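Local atomic coordinates of beta-N-acetylhexosaminidase (Arthrobacter aurescens, PDB entry 3RCN), a protein that probably hydrolyses terminal non-reducing N-acetyl-D-hexosamine residues from N-acetyl-beta-D-hexosaminides, as a member of glycosyl hydrolase family 20. Residues A98-Q103 / M166-V171; N156-I161 / L226-A231; I161-M166 / M509-R514; L406-R411 / A454-E459. One frame throughout, in Å; residues are numbered along the deposited sequence. Where two conformers were deposited one is given.

Interaction 1: A98-Q103 / M166-V171; sequences AFYGAQ and MHKLNV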
loop_
_atom_site.group_PDB
_atom_site.type_symbol
_atom_site.label_atom_id
_atom_site.label_comp_id
_atom_site.label_asym_id
_atom_site.label_seq_id
_atom_site.Cartn_x
_atom_site.Cartn_y
_atom_site.Cartn_z
ATOM N N ALA A 98 -1.657 18.696 19.672
ATOM C CA ALA A 98 -0.496 19.106 18.898
ATOM C C ALA A 98 -0.475 18.367 17.565
ATOM O O ALA A 98 -0.100 18.923 16.540
ATOM C CB ALA A 98 0.783 18.829 19.681
ATOM N N PHE A 99 -0.888 17.107 17.590
ATOM C CA PHE A 99 -0.926 16.305 16.388
ATOM C C PHE A 99 -1.885 16.938 15.393
ATOM O O PHE A 99 -1.545 17.125 14.229
ATOM C CB PHE A 99 -1.351 14.864 16.715
ATOM C CG PHE A 99 -1.442 13.976 15.513
ATOM C CD1 PHE A 99 -0.296 13.430 14.948
ATOM C CD2 PHE A 99 -2.670 13.694 14.932
ATOM C CE1 PHE A 99 -0.373 12.608 13.824
ATOM C CE2 PHE A 99 -2.757 12.872 13.805
ATOM C CZ PHE A 99 -1.608 12.325 13.256
ATOM N N TYR A 100 -3.089 17.273 15.854
ATOM C CA TYR A 100 -4.094 17.843 14.964
ATOM C C TYR A 100 -3.652 19.207 14.431
ATOM O O TYR A 100 -3.938 19.555 13.287
ATOM C CB TYR A 100 -5.468 17.885 15.645
ATOM C CG TYR A 100 -5.983 16.497 15.950
ATOM C CD1 TYR A 100 -5.804 15.458 15.037
ATOM C CD2 TYR A 100 -6.600 16.205 17.162
ATOM C CE1 TYR A 100 -6.259 14.163 15.302
ATOM C CE2 TYR A 100 -7.052 14.900 17.450
ATOM C CZ TYR A 100 -6.868 13.892 16.511
ATOM O OH TYR A 100 -7.301 12.622 16.773
ATOM N N GLY A 101 -2.929 19.962 15.250
ATOM C CA GLY A 101 -2.381 21.227 14.803
ATOM C C GLY A 101 -1.435 20.997 13.634
ATOM O O GLY A 101 -1.515 21.686 12.629
ATOM N N ALA A 102 -0.545 20.019 13.792
ATOM C CA ALA A 102 0.363 19.569 12.752
ATOM C C ALA A 102 -0.352 19.268 11.444
ATOM O O ALA A 102 0.118 19.666 10.374
ATOM C CB ALA A 102 1.140 18.336 13.217
ATOM N N GLN A 103 -1.477 18.563 11.519
ATOM C CA GLN A 103 -2.236 18.253 10.308
ATOM C C GLN A 103 -2.734 19.530 9.660
ATOM O O GLN A 103 -2.614 19.712 8.454
ATOM C CB GLN A 103 -3.405 17.319 10.594
ATOM C CG GLN A 103 -2.977 15.998 11.183
ATOM C CD GLN A 103 -2.473 15.011 10.150
ATOM O OE1 GLN A 103 -2.536 15.254 8.946
ATOM N NE2 GLN A 103 -1.977 13.879 10.621
HETATM N N MSE A 166 -5.358 12.257 8.949
HETATM C CA MSE A 166 -5.311 13.520 8.224
HETATM C C MSE A 166 -6.666 14.216 8.282
HETATM O O MSE A 166 -6.760 15.435 8.162
HETATM C CB MSE A 166 -4.873 13.292 6.772
HETATM C CG MSE A 166 -4.728 14.572 5.955
HETATM SE SE MSE A 166 -6.349 15.051 4.967
HETATM C CE MSE A 166 -5.915 14.145 3.240
ATOM N N HIS A 167 -7.714 13.427 8.467
ATOM C CA HIS A 167 -9.062 13.964 8.648
ATOM C C HIS A 167 -9.447 14.150 10.126
ATOM O O HIS A 167 -10.576 14.533 10.438
ATOM C CB HIS A 167 -10.082 13.102 7.917
ATOM C CG HIS A 167 -9.959 13.166 6.429
ATOM N ND1 HIS A 167 -9.122 12.336 5.716
ATOM C CD2 HIS A 167 -10.549 13.980 5.525
ATOM C CE1 HIS A 167 -9.217 12.624 4.428
ATOM N NE2 HIS A 167 -10.076 13.616 4.287
ATOM N N LYS A 168 -8.488 13.895 11.014
ATOM C CA LYS A 168 -8.659 14.046 12.454
ATOM C C LYS A 168 -9.650 13.050 13.050
ATOM O O LYS A 168 -10.211 13.302 14.097
ATOM C CB LYS A 168 -9.107 15.473 12.782
ATOM C CG LYS A 168 -8.064 16.576 12.494
ATOM C CD LYS A 168 -8.606 17.965 12.890
ATOM C CE LYS A 168 -7.539 19.068 12.897
ATOM N NZ LYS A 168 -7.093 19.486 11.538
ATOM N N LEU A 169 -9.839 11.918 12.377
ATOM C CA LEU A 169 -10.609 10.804 12.906
ATOM C C LEU A 169 -9.754 10.105 13.949
ATOM O O LEU A 169 -8.580 9.832 13.693
ATOM C CB LEU A 169 -10.999 9.832 11.793
ATOM C CG LEU A 169 -11.932 10.469 10.756
ATOM C CD1 LEU A 169 -12.039 9.644 9.491
ATOM C CD2 LEU A 169 -13.313 10.723 11.339
ATOM N N ASN A 170 -10.311 9.928 15.153
ATOM C CA ASN A 170 -9.627 9.229 16.244
ATOM C C ASN A 170 -9.973 7.761 16.565
ATOM O O ASN A 170 -9.353 7.176 17.444
ATOM C CB ASN A 170 -9.635 10.074 17.514
ATOM C CG ASN A 170 -11.020 10.290 18.054
ATOM O OD1 ASN A 170 -11.992 9.723 17.555
ATOM N ND2 ASN A 170 -11.121 11.110 19.093
ATOM N N VAL A 171 -10.936 7.151 15.880
ATOM C CA VAL A 171 -11.261 5.759 16.209
ATOM C C VAL A 171 -11.358 4.882 14.988
ATOM O O VAL A 171 -12.009 5.231 14.004
ATOM C CB VAL A 171 -12.593 5.586 17.050
ATOM C CG1 VAL A 171 -12.877 4.117 17.302
ATOM C CG2 VAL A 171 -12.500 6.286 18.373
HETATM O O HOH W 1 -6.350 11.081 14.806
#
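Tyr100 and Lys168 lead a buried contact between domains: helix 95-109 of the N-terminal domain lies against the loop that joins helix 154-166 to strand 171-178 of the catalytic barrel. The two side chains run antiparallel past each other. CG of Lys168 sits 3.6 Å from CD1 of Tyr100, obliquely to the ring, and its CE comes equally near CB of Tyr100, so the aliphatic chain follows the tyrosine back toward helix 95-109. A turn at chi4 (73°) then sets NZ, which bonds to Thr104 OG1 one turn further along that helix; Trp483 adds a cation-pi contact to the lysine. At the far end of the ring the hydroxyl meets CB of Asn170 at 3.5 Å and gives its proton to a water in the ring plane, 2.7 Å from Tyr100 OH. That water donates to Leu169 O (2.8 Å), bridging helix and loop. Gln103 bends at chi2 (-80°), which places CD beside Met166, a selenomethionine; OE1 lies 3.4 Å from CA of Met166, the side chains crossing at about a right angle. Asn170 has its amide engaged elsewhere, with Gly139 O and Arg141 N. Lys168 has positive phi and ends the preceding helix in a Schellman motif; the whole is an alpha-to-beta turn of a TIM barrel, packed against the alpha/beta domain that precedes the barrel in family 20 hexosaminidases.

Interaction 2: N156-I161 / L226-A231; sequences NVLRFI and LREIVA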
loop_
_atom_site.group_PDB
_atom_site.type_symbol
_atom_site.label_atom_id
_atom_site.label_comp_id
_atom_site.label_asym_id
_atom_site.label_seq_id
_atom_site.Cartn_x
_atom_site.Cartn_y
_atom_site.Cartn_z
ATOM N N ASN A 156 -1.764 -1.529 3.006
ATOM C CA ASN A 156 -2.943 -0.730 2.716
ATOM C C ASN A 156 -3.680 -0.256 3.972
ATOM O O ASN A 156 -4.180 0.875 4.015
ATOM C CB ASN A 156 -3.863 -1.499 1.773
ATOM C CG ASN A 156 -3.165 -1.868 0.474
ATOM O OD1 ASN A 156 -2.699 -2.997 0.291
ATOM N ND2 ASN A 156 -3.048 -0.898 -0.415
ATOM N N VAL A 157 -3.726 -1.110 4.995
ATOM C CA VAL A 157 -4.281 -0.719 6.295
ATOM C C VAL A 157 -3.545 0.497 6.887
ATOM O O VAL A 157 -4.182 1.430 7.372
ATOM C CB VAL A 157 -4.260 -1.888 7.334
ATOM C CG1 VAL A 157 -4.739 -1.409 8.706
ATOM C CG2 VAL A 157 -5.097 -3.081 6.862
ATOM N N LEU A 158 -2.213 0.502 6.846
ATOM C CA LEU A 158 -1.478 1.600 7.463
ATOM C C LEU A 158 -1.729 2.866 6.667
ATOM O O LEU A 158 -1.754 3.971 7.226
ATOM C CB LEU A 158 0.012 1.307 7.527
ATOM C CG LEU A 158 0.368 -0.026 8.173
ATOM C CD1 LEU A 158 1.842 -0.377 7.972
ATOM C CD2 LEU A 158 -0.009 0.005 9.660
ATOM N N ARG A 159 -1.909 2.703 5.358
ATOM C CA ARG A 159 -2.177 3.860 4.497
ATOM C C ARG A 159 -3.569 4.426 4.724
ATOM O O ARG A 159 -3.761 5.643 4.769
ATOM C CB ARG A 159 -1.984 3.506 3.022
ATOM C CG ARG A 159 -0.558 3.698 2.552
ATOM C CD ARG A 159 -0.382 5.080 1.974
ATOM N NE ARG A 159 0.298 5.980 2.881
ATOM C CZ ARG A 159 0.358 7.293 2.704
ATOM N NH1 ARG A 159 -0.234 7.841 1.658
ATOM N NH2 ARG A 159 0.989 8.064 3.583
ATOM N N PHE A 160 -4.543 3.537 4.862
ATOM C CA PHE A 160 -5.886 3.937 5.254
ATOM C C PHE A 160 -5.871 4.681 6.599
ATOM O O PHE A 160 -6.569 5.682 6.772
ATOM C CB PHE A 160 -6.782 2.703 5.331
ATOM C CG PHE A 160 -8.209 3.003 5.715
ATOM C CD1 PHE A 160 -9.133 3.387 4.750
ATOM C CD2 PHE A 160 -8.627 2.894 7.038
ATOM C CE1 PHE A 160 -10.438 3.667 5.096
ATOM C CE2 PHE A 160 -9.936 3.171 7.391
ATOM C CZ PHE A 160 -10.842 3.556 6.417
ATOM N N ILE A 161 -5.064 4.200 7.541
ATOM C CA ILE A 161 -4.963 4.831 8.859
ATOM C C ILE A 161 -4.346 6.228 8.758
ATOM O O ILE A 161 -4.769 7.157 9.444
ATOM C CB ILE A 161 -4.135 3.976 9.840
ATOM C CG1 ILE A 161 -4.958 2.782 10.318
ATOM C CG2 ILE A 161 -3.676 4.815 11.021
ATOM C CD1 ILE A 161 -4.145 1.702 11.017
ATOM N N LEU A 226 -0.535 -6.983 13.961
ATOM C CA LEU A 226 -1.548 -6.242 14.689
ATOM C C LEU A 226 -0.903 -5.251 15.636
ATOM O O LEU A 226 -1.330 -4.113 15.730
ATOM C CB LEU A 226 -2.473 -7.192 15.439
ATOM C CG LEU A 226 -3.285 -8.064 14.484
ATOM C CD1 LEU A 226 -3.954 -9.208 15.215
ATOM C CD2 LEU A 226 -4.297 -7.221 13.771
ATOM N N ARG A 227 0.136 -5.686 16.332
ATOM C CA ARG A 227 0.866 -4.789 17.211
ATOM C C ARG A 227 1.257 -3.546 16.422
ATOM O O ARG A 227 0.951 -2.427 16.823
ATOM C CB ARG A 227 2.115 -5.471 17.759
ATOM C CG ARG A 227 1.849 -6.566 18.754
ATOM C CD ARG A 227 3.075 -6.818 19.647
ATOM N NE ARG A 227 2.796 -7.806 20.694
ATOM C CZ ARG A 227 2.904 -9.124 20.528
ATOM N NH1 ARG A 227 3.297 -9.617 19.355
ATOM N NH2 ARG A 227 2.622 -9.953 21.527
ATOM N N GLU A 228 1.923 -3.761 15.290
ATOM C CA GLU A 228 2.338 -2.677 14.413
ATOM C C GLU A 228 1.180 -1.738 14.073
ATOM O O GLU A 228 1.292 -0.518 14.188
ATOM C CB GLU A 228 2.970 -3.236 13.135
ATOM C CG GLU A 228 3.494 -2.162 12.167
ATOM C CD GLU A 228 4.241 -2.741 10.936
ATOM O OE1 GLU A 228 4.143 -3.958 10.670
ATOM O OE2 GLU A 228 4.928 -1.974 10.222
ATOM N N ILE A 229 0.060 -2.307 13.660
ATOM C CA ILE A 229 -1.077 -1.496 13.284
ATOM C C ILE A 229 -1.542 -0.652 14.468
ATOM O O ILE A 229 -1.862 0.538 14.296
ATOM C CB ILE A 229 -2.224 -2.369 12.793
ATOM C CG1 ILE A 229 -1.945 -2.832 11.368
ATOM C CG2 ILE A 229 -3.526 -1.595 12.853
ATOM C CD1 ILE A 229 -2.760 -4.027 10.939
ATOM N N VAL A 230 -1.565 -1.271 15.659
ATOM C CA VAL A 230 -1.933 -0.588 16.894
ATOM C C VAL A 230 -0.949 0.534 17.245
ATOM O O VAL A 230 -1.357 1.641 17.610
ATOM C CB VAL A 230 -2.067 -1.571 18.103
ATOM C CG1 VAL A 230 -2.191 -0.799 19.407
ATOM C CG2 VAL A 230 -3.264 -2.502 17.935
ATOM N N ALA A 231 0.344 0.248 17.142
ATOM C CA ALA A 231 1.373 1.268 17.362
ATOM C C ALA A 231 1.316 2.381 16.309
ATOM O O ALA A 231 1.445 3.566 16.635
ATOM C CB ALA A 231 2.747 0.638 17.398
#
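Ile229 meets Val157, Leu158 and Ile161, and Glu228 meets Leu158, where two outer helices of the TIM barrel, 154-166 and 223-235, run side by side. The short segments are nearly parallel, with axes 10.4 Å apart and 13° between their directions, as expected of helices that follow successive parallel strands. Going along 226-231, Glu228 comes first: CG is anti to the backbone N (chi1 -178°) and the chain beyond it is extended; OE2 lies 4.1 Å from CD1 of Leu158. Its carboxylate is held from elsewhere, OE1 by Lys154 and by Arg115 of the second subunit, OE2 by the backbone N of Gln116 of that subunit, so this flank of the helix pair lies at the dimer interface. Ile229 follows and carries the apolar contact with all three of its outer carbons. CG1 rests 3.8 Å from CD2 of Leu158, while CD1 reaches CG1 of Val157 at 4.0 Å, those two side chains crossing at about a right angle. An alanine in place of Ile229 would remove CG1, CG2 and CD1 and probably open a gap facing Val157, Leu158 and Ile161. The remaining branch of Ile229, CG2, stands 3.8 Å from CD1 of Ile161.

Interaction 3: I161-M166 / M509-R514; sequences IEVMAM and MGVEYR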
loop_
_atom_site.group_PDB
_atom_site.type_symbol
_atom_site.label_atom_id
_atom_site.label_comp_id
_atom_site.label_asym_id
_atom_site.label_seq_id
_atom_site.Cartn_x
_atom_site.Cartn_y
_atom_site.Cartn_z
ATOM N N ILE A 161 -5.064 4.200 7.541
ATOM C CA ILE A 161 -4.963 4.831 8.859
ATOM C C ILE A 161 -4.346 6.228 8.758
ATOM O O ILE A 161 -4.769 7.157 9.444
ATOM C CB ILE A 161 -4.135 3.976 9.840
ATOM C CG1 ILE A 161 -4.958 2.782 10.318
ATOM C CG2 ILE A 161 -3.676 4.815 11.021
ATOM C CD1 ILE A 161 -4.145 1.702 11.017
ATOM N N GLU A 162 -3.357 6.372 7.882
ATOM C CA GLU A 162 -2.694 7.654 7.669
ATOM C C GLU A 162 -3.669 8.692 7.110
ATOM O O GLU A 162 -3.676 9.863 7.526
ATOM C CB GLU A 162 -1.507 7.466 6.721
ATOM C CG GLU A 162 -0.662 8.710 6.533
ATOM C CD GLU A 162 0.337 8.938 7.663
ATOM O OE1 GLU A 162 1.488 8.467 7.512
ATOM O OE2 GLU A 162 -0.017 9.595 8.682
ATOM N N VAL A 163 -4.494 8.258 6.161
ATOM C CA VAL A 163 -5.531 9.121 5.602
ATOM C C VAL A 163 -6.587 9.486 6.652
ATOM O O VAL A 163 -7.116 10.600 6.641
ATOM C CB VAL A 163 -6.201 8.482 4.373
ATOM C CG1 VAL A 163 -7.334 9.345 3.879
ATOM C CG2 VAL A 163 -5.169 8.265 3.256
HETATM N N MSE A 164 -6.888 8.556 7.559
HETATM C CA MSE A 164 -7.817 8.842 8.663
HETATM C C MSE A 164 -7.311 9.957 9.575
HETATM O O MSE A 164 -8.058 10.860 9.940
HETATM C CB MSE A 164 -8.056 7.608 9.535
HETATM C CG MSE A 164 -8.954 6.543 8.956
HETATM SE SE MSE A 164 -9.116 5.068 10.242
HETATM C CE MSE A 164 -9.938 5.932 11.777
ATOM N N ALA A 165 -6.045 9.868 9.968
ATOM C CA ALA A 165 -5.489 10.830 10.903
ATOM C C ALA A 165 -5.470 12.224 10.273
ATOM O O ALA A 165 -5.552 13.245 10.968
ATOM C CB ALA A 165 -4.088 10.402 11.330
HETATM N N MSE A 166 -5.358 12.257 8.949
HETATM C CA MSE A 166 -5.311 13.520 8.224
HETATM C C MSE A 166 -6.666 14.216 8.282
HETATM O O MSE A 166 -6.760 15.435 8.162
HETATM C CB MSE A 166 -4.873 13.292 6.772
HETATM C CG MSE A 166 -4.728 14.572 5.955
HETATM SE SE MSE A 166 -6.349 15.051 4.967
HETATM C CE MSE A 166 -5.915 14.145 3.240
HETATM N N MSE A 509 -2.242 11.702 -1.390
HETATM C CA MSE A 509 -2.109 10.611 -0.421
HETATM C C MSE A 509 -2.385 9.242 -1.039
HETATM O O MSE A 509 -2.441 8.232 -0.333
HETATM C CB MSE A 509 -3.020 10.836 0.792
HETATM C CG MSE A 509 -2.704 12.099 1.581
HETATM SE SE MSE A 509 -3.510 12.133 3.365
HETATM C CE MSE A 509 -2.219 10.986 4.278
ATOM N N GLY A 510 -2.592 9.213 -2.350
ATOM C CA GLY A 510 -2.806 7.963 -3.056
ATOM C C GLY A 510 -4.226 7.428 -2.988
ATOM O O GLY A 510 -4.463 6.238 -3.191
ATOM N N VAL A 511 -5.188 8.297 -2.722
ATOM C CA VAL A 511 -6.552 7.829 -2.537
ATOM C C VAL A 511 -7.348 7.988 -3.821
ATOM O O VAL A 511 -7.557 9.108 -4.266
ATOM C CB VAL A 511 -7.257 8.638 -1.409
ATOM C CG1 VAL A 511 -8.692 8.191 -1.252
ATOM C CG2 VAL A 511 -6.502 8.496 -0.100
ATOM N N GLU A 512 -7.808 6.884 -4.406
ATOM C CA GLU A 512 -8.639 7.003 -5.590
ATOM C C GLU A 512 -10.092 7.034 -5.147
ATOM O O GLU A 512 -10.670 6.003 -4.844
ATOM C CB GLU A 512 -8.453 5.790 -6.521
ATOM C CG GLU A 512 -7.004 5.324 -6.737
ATOM C CD GLU A 512 -6.866 4.216 -7.802
ATOM O OE1 GLU A 512 -6.182 3.205 -7.521
ATOM O OE2 GLU A 512 -7.423 4.362 -8.918
ATOM N N TYR A 513 -10.706 8.211 -5.228
ATOM C CA TYR A 513 -12.055 8.426 -4.737
ATOM C C TYR A 513 -13.073 8.354 -5.865
ATOM O O TYR A 513 -12.696 8.198 -7.018
ATOM C CB TYR A 513 -12.115 9.798 -4.072
ATOM C CG TYR A 513 -11.594 10.900 -4.957
ATOM C CD1 TYR A 513 -10.257 11.301 -4.890
ATOM C CD2 TYR A 513 -12.429 11.536 -5.866
ATOM C CE1 TYR A 513 -9.769 12.303 -5.701
ATOM C CE2 TYR A 513 -11.960 12.541 -6.682
ATOM C CZ TYR A 513 -10.628 12.924 -6.598
ATOM O OH TYR A 513 -10.174 13.933 -7.415
ATOM N N ARG A 514 -14.363 8.476 -5.543
ATOM C CA ARG A 514 -15.370 8.612 -6.592
ATOM C C ARG A 514 -15.348 10.051 -7.054
ATOM O O ARG A 514 -15.567 10.951 -6.253
ATOM C CB ARG A 514 -16.785 8.271 -6.114
ATOM C CG ARG A 514 -17.755 7.997 -7.283
ATOM C CD ARG A 514 -19.219 7.877 -6.866
ATOM N NE ARG A 514 -19.856 9.192 -6.845
ATOM C CZ ARG A 514 -20.853 9.573 -7.643
ATOM N NH1 ARG A 514 -21.372 8.738 -8.535
ATOM N NH2 ARG A 514 -21.349 10.797 -7.528
#
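Met509, a selenomethionine, lies across Glu162, Val163 and Met166 of helix 154-166, an outer helix of the TIM barrel. It belongs to the turn that closes helix 491-508, where Gly510 with positive phi completes a Schellman motif. The side chain is the main bump of this contact. Its CE enters the hollow between Glu162 and Val163, 3.6 Å from CG of Glu162 and 4.1 Å from CG2 of Val163; the bend at chi3 (80°) turns this methyl onto the helix surface. Two conformers of Met509 were deposited, so the exact places of SE and CE are less certain. Behind the methyl the selenium fits against the next turn, 3.8 Å from both CB and CG of Met166, whose own chain, bent at chi2 and chi3, crosses that of Met509 obliquely. Glu162 touches with CG, while its OE2 makes a salt bridge to Arg236. Val163 runs antiparallel past Met509; its CG2 touches both Met509 CE and Val511. Phe472 packs on both Val163 and Val511, extending the apolar patch. Beyond Gly510 the loop supplies a second, smaller bump: Val511 meets Val163 tip to tip, CG2 of Val511 lying 3.6 Å from CG2 of Val163.

Interaction 4: L406-R411 / A454-E459; sequences LYLDHR and ANIWSE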
loop_
_atom_site.group_PDB
_atom_site.type_symbol
_atom_site.label_atom_id
_atom_site.label_comp_id
_atom_site.label_asym_id
_atom_site.label_seq_id
_atom_site.Cartn_x
_atom_site.Cartn_y
_atom_site.Cartn_z
ATOM N N LEU A 406 -24.862 6.614 7.588
ATOM C CA LEU A 406 -23.422 6.425 7.698
ATOM C C LEU A 406 -22.790 5.139 7.140
ATOM O O LEU A 406 -21.651 4.822 7.502
ATOM C CB LEU A 406 -22.957 6.712 9.123
ATOM C CG LEU A 406 -23.239 8.154 9.547
ATOM C CD1 LEU A 406 -22.534 8.484 10.846
ATOM C CD2 LEU A 406 -22.809 9.112 8.459
ATOM N N TYR A 407 -23.547 4.323 6.409
ATOM C CA TYR A 407 -22.965 3.098 5.835
ATOM C C TYR A 407 -22.383 3.358 4.445
ATOM O O TYR A 407 -23.109 3.664 3.492
ATOM C CB TYR A 407 -23.981 1.945 5.794
ATOM C CG TYR A 407 -24.164 1.237 7.130
ATOM C CD1 TYR A 407 -23.796 1.849 8.320
ATOM C CD2 TYR A 407 -24.674 -0.054 7.195
ATOM C CE1 TYR A 407 -23.945 1.208 9.530
ATOM C CE2 TYR A 407 -24.828 -0.709 8.415
ATOM C CZ TYR A 407 -24.462 -0.067 9.576
ATOM O OH TYR A 407 -24.608 -0.694 10.796
ATOM N N LEU A 408 -21.063 3.222 4.335
ATOM C CA LEU A 408 -20.347 3.663 3.144
ATOM C C LEU A 408 -20.216 2.594 2.061
ATOM O O LEU A 408 -19.737 2.871 0.967
ATOM C CB LEU A 408 -18.966 4.212 3.520
ATOM C CG LEU A 408 -18.955 5.400 4.484
ATOM C CD1 LEU A 408 -17.524 5.841 4.813
ATOM C CD2 LEU A 408 -19.762 6.550 3.904
ATOM N N ASP A 409 -20.623 1.371 2.365
ATOM C CA ASP A 409 -20.744 0.352 1.333
ATOM C C ASP A 409 -21.961 0.653 0.445
ATOM O O ASP A 409 -22.112 0.076 -0.628
ATOM C CB ASP A 409 -20.809 -1.062 1.935
ATOM C CG ASP A 409 -21.918 -1.221 2.988
ATOM O OD1 ASP A 409 -22.641 -2.243 2.932
ATOM O OD2 ASP A 409 -22.058 -0.348 3.885
ATOM N N HIS A 410 -22.806 1.589 0.869
ATOM C CA HIS A 410 -24.013 1.905 0.108
ATOM C C HIS A 410 -23.724 2.836 -1.053
ATOM O O HIS A 410 -22.923 3.761 -0.928
ATOM C CB HIS A 410 -25.105 2.533 0.983
ATOM C CG HIS A 410 -25.693 1.597 1.985
ATOM N ND1 HIS A 410 -26.849 1.885 2.678
ATOM C CD2 HIS A 410 -25.279 0.386 2.429
ATOM C CE1 HIS A 410 -27.120 0.893 3.505
ATOM N NE2 HIS A 410 -26.182 -0.029 3.371
ATOM N N ARG A 411 -24.436 2.603 -2.154
ATOM C CA ARG A 411 -24.280 3.340 -3.399
ATOM C C ARG A 411 -24.370 4.855 -3.234
ATOM O O ARG A 411 -25.186 5.353 -2.468
ATOM C CB ARG A 411 -25.335 2.874 -4.391
ATOM C CG ARG A 411 -26.748 3.237 -4.009
ATOM C CD ARG A 411 -27.659 2.091 -4.371
ATOM N NE ARG A 411 -29.024 2.278 -3.893
ATOM C CZ ARG A 411 -30.063 2.513 -4.683
ATOM N NH1 ARG A 411 -29.895 2.595 -5.996
ATOM N NH2 ARG A 411 -31.269 2.656 -4.161
ATOM N N ALA A 454 -18.622 5.992 10.922
ATOM C CA ALA A 454 -19.018 5.541 9.596
ATOM C C ALA A 454 -18.515 4.111 9.385
ATOM O O ALA A 454 -17.385 3.783 9.749
ATOM C CB ALA A 454 -18.460 6.470 8.525
ATOM N N ASN A 455 -19.363 3.264 8.809
ATOM C CA ASN A 455 -19.021 1.856 8.609
ATOM C C ASN A 455 -18.829 1.504 7.138
ATOM O O ASN A 455 -19.657 1.847 6.297
ATOM C CB ASN A 455 -20.090 0.938 9.221
ATOM C CG ASN A 455 -20.222 1.116 10.725
ATOM O OD1 ASN A 455 -19.313 1.612 11.377
ATOM N ND2 ASN A 455 -21.356 0.702 11.281
ATOM N N ILE A 456 -17.725 0.828 6.836
ATOM C CA ILE A 456 -17.475 0.342 5.489
ATOM C C ILE A 456 -17.473 -1.192 5.473
ATOM O O ILE A 456 -16.484 -1.829 5.854
ATOM C CB ILE A 456 -16.089 0.856 5.040
ATOM C CG1 ILE A 456 -15.964 2.351 5.370
ATOM C CG2 ILE A 456 -15.835 0.573 3.566
ATOM C CD1 ILE A 456 -14.550 2.883 5.268
ATOM N N TRP A 457 -18.543 -1.786 4.948
ATOM C CA TRP A 457 -18.630 -3.241 4.890
ATOM C C TRP A 457 -18.056 -3.690 3.562
ATOM O O TRP A 457 -18.326 -3.085 2.535
ATOM C CB TRP A 457 -20.068 -3.708 5.061
ATOM C CG TRP A 457 -20.630 -3.280 6.380
ATOM C CD1 TRP A 457 -21.450 -2.217 6.613
ATOM C CD2 TRP A 457 -20.374 -3.878 7.654
ATOM N NE1 TRP A 457 -21.725 -2.121 7.945
ATOM C CE2 TRP A 457 -21.081 -3.134 8.611
ATOM C CE3 TRP A 457 -19.628 -4.985 8.075
ATOM C CZ2 TRP A 457 -21.072 -3.454 9.969
ATOM C CZ3 TRP A 457 -19.611 -5.304 9.419
ATOM C CH2 TRP A 457 -20.330 -4.540 10.353
ATOM N N SER A 458 -17.220 -4.718 3.612
ATOM C CA SER A 458 -16.345 -5.084 2.497
ATOM C C SER A 458 -16.813 -6.188 1.546
ATOM O O SER A 458 -16.024 -6.645 0.722
ATOM C CB SER A 458 -14.894 -5.289 2.945
ATOM O OG SER A 458 -14.740 -6.478 3.695
ATOM N N GLU A 459 -18.054 -6.651 1.686
ATOM C CA GLU A 459 -18.552 -7.734 0.836
ATOM C C GLU A 459 -18.192 -7.499 -0.622
ATOM O O GLU A 459 -17.680 -8.389 -1.305
ATOM C CB GLU A 459 -20.090 -7.836 0.899
ATOM C CG GLU A 459 -20.668 -8.415 2.167
ATOM C CD GLU A 459 -21.044 -7.348 3.190
ATOM O OE1 GLU A 459 -20.499 -6.223 3.123
ATOM O OE2 GLU A 459 -21.893 -7.637 4.059
HETATM O O HOH W 2 -21.865 -4.542 1.501
#
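Leu408 forms the apolar centre with Ala454 and Ile456: its CD1 lies 3.9 Å from CB of Ala454 and equally near CG1 of Ile456. On the other side of the strand Tyr407 is met by Asn455 and Trp457 from the same side of its ring. The indole turns an edge toward the tyrosine face, NE1 of Trp457 standing 3.4 Å above the ring plane, nearest CE2, with planes at 60°. Asn455 lies beside the same ring, pointing the same way, its ND2 3.2 Å from CE1 of Tyr407; its OD1 is bonded to Gln453. An alanine in place of Tyr407 would remove the ring and probably leave the Trp457 indole and Asn455 ND2 less restrained, though His175 still touches the indole. Between these two layers the backbones pair in a single parallel bridge: Asn455 N gives a bond to Leu406 O (3.1 Å) and Leu408 N a straighter one to Asn455 O (2.8 Å). Further out, chi1 (54°) sets Asp409 CG between backbone N and carbonyl carbon, 3.7 Å from Trp457 CB; OD2 meets the indole edge at CD1. At the polar edge a water donates to both Asp409 OD1 and Glu459 OE1. Tyr407 lies about 7 Å, side chain to side chain, from Glu316, the predicted proton donor, consistent with the active-site end of a TIM barrel, where loops gather at the C-terminal ends of the parallel strands.

How the interactions relate
All four contacts are largely buried, but they serve different levels of the fold. Interactions 2 and 3 use neighbouring parts of helix 154-166, in the outer helix layer of the barrel, and share Ile161; interaction 3 passes Met166 on to interaction 1, which continues into the helix-to-strand loop at the domain boundary. Interaction 2 is apolar with a charged flank at the second subunit, interaction 3 is apolar with two selenomethionines, and interaction 1 adds a water bridge. Interaction 4 lies at the strand ends near the predicted catalytic site, with backbone hydrogen bonds and aromatic rings. Phe160 CZ, 3.9 Å from Ile456 CD1, is where interactions 2 and 4 meet.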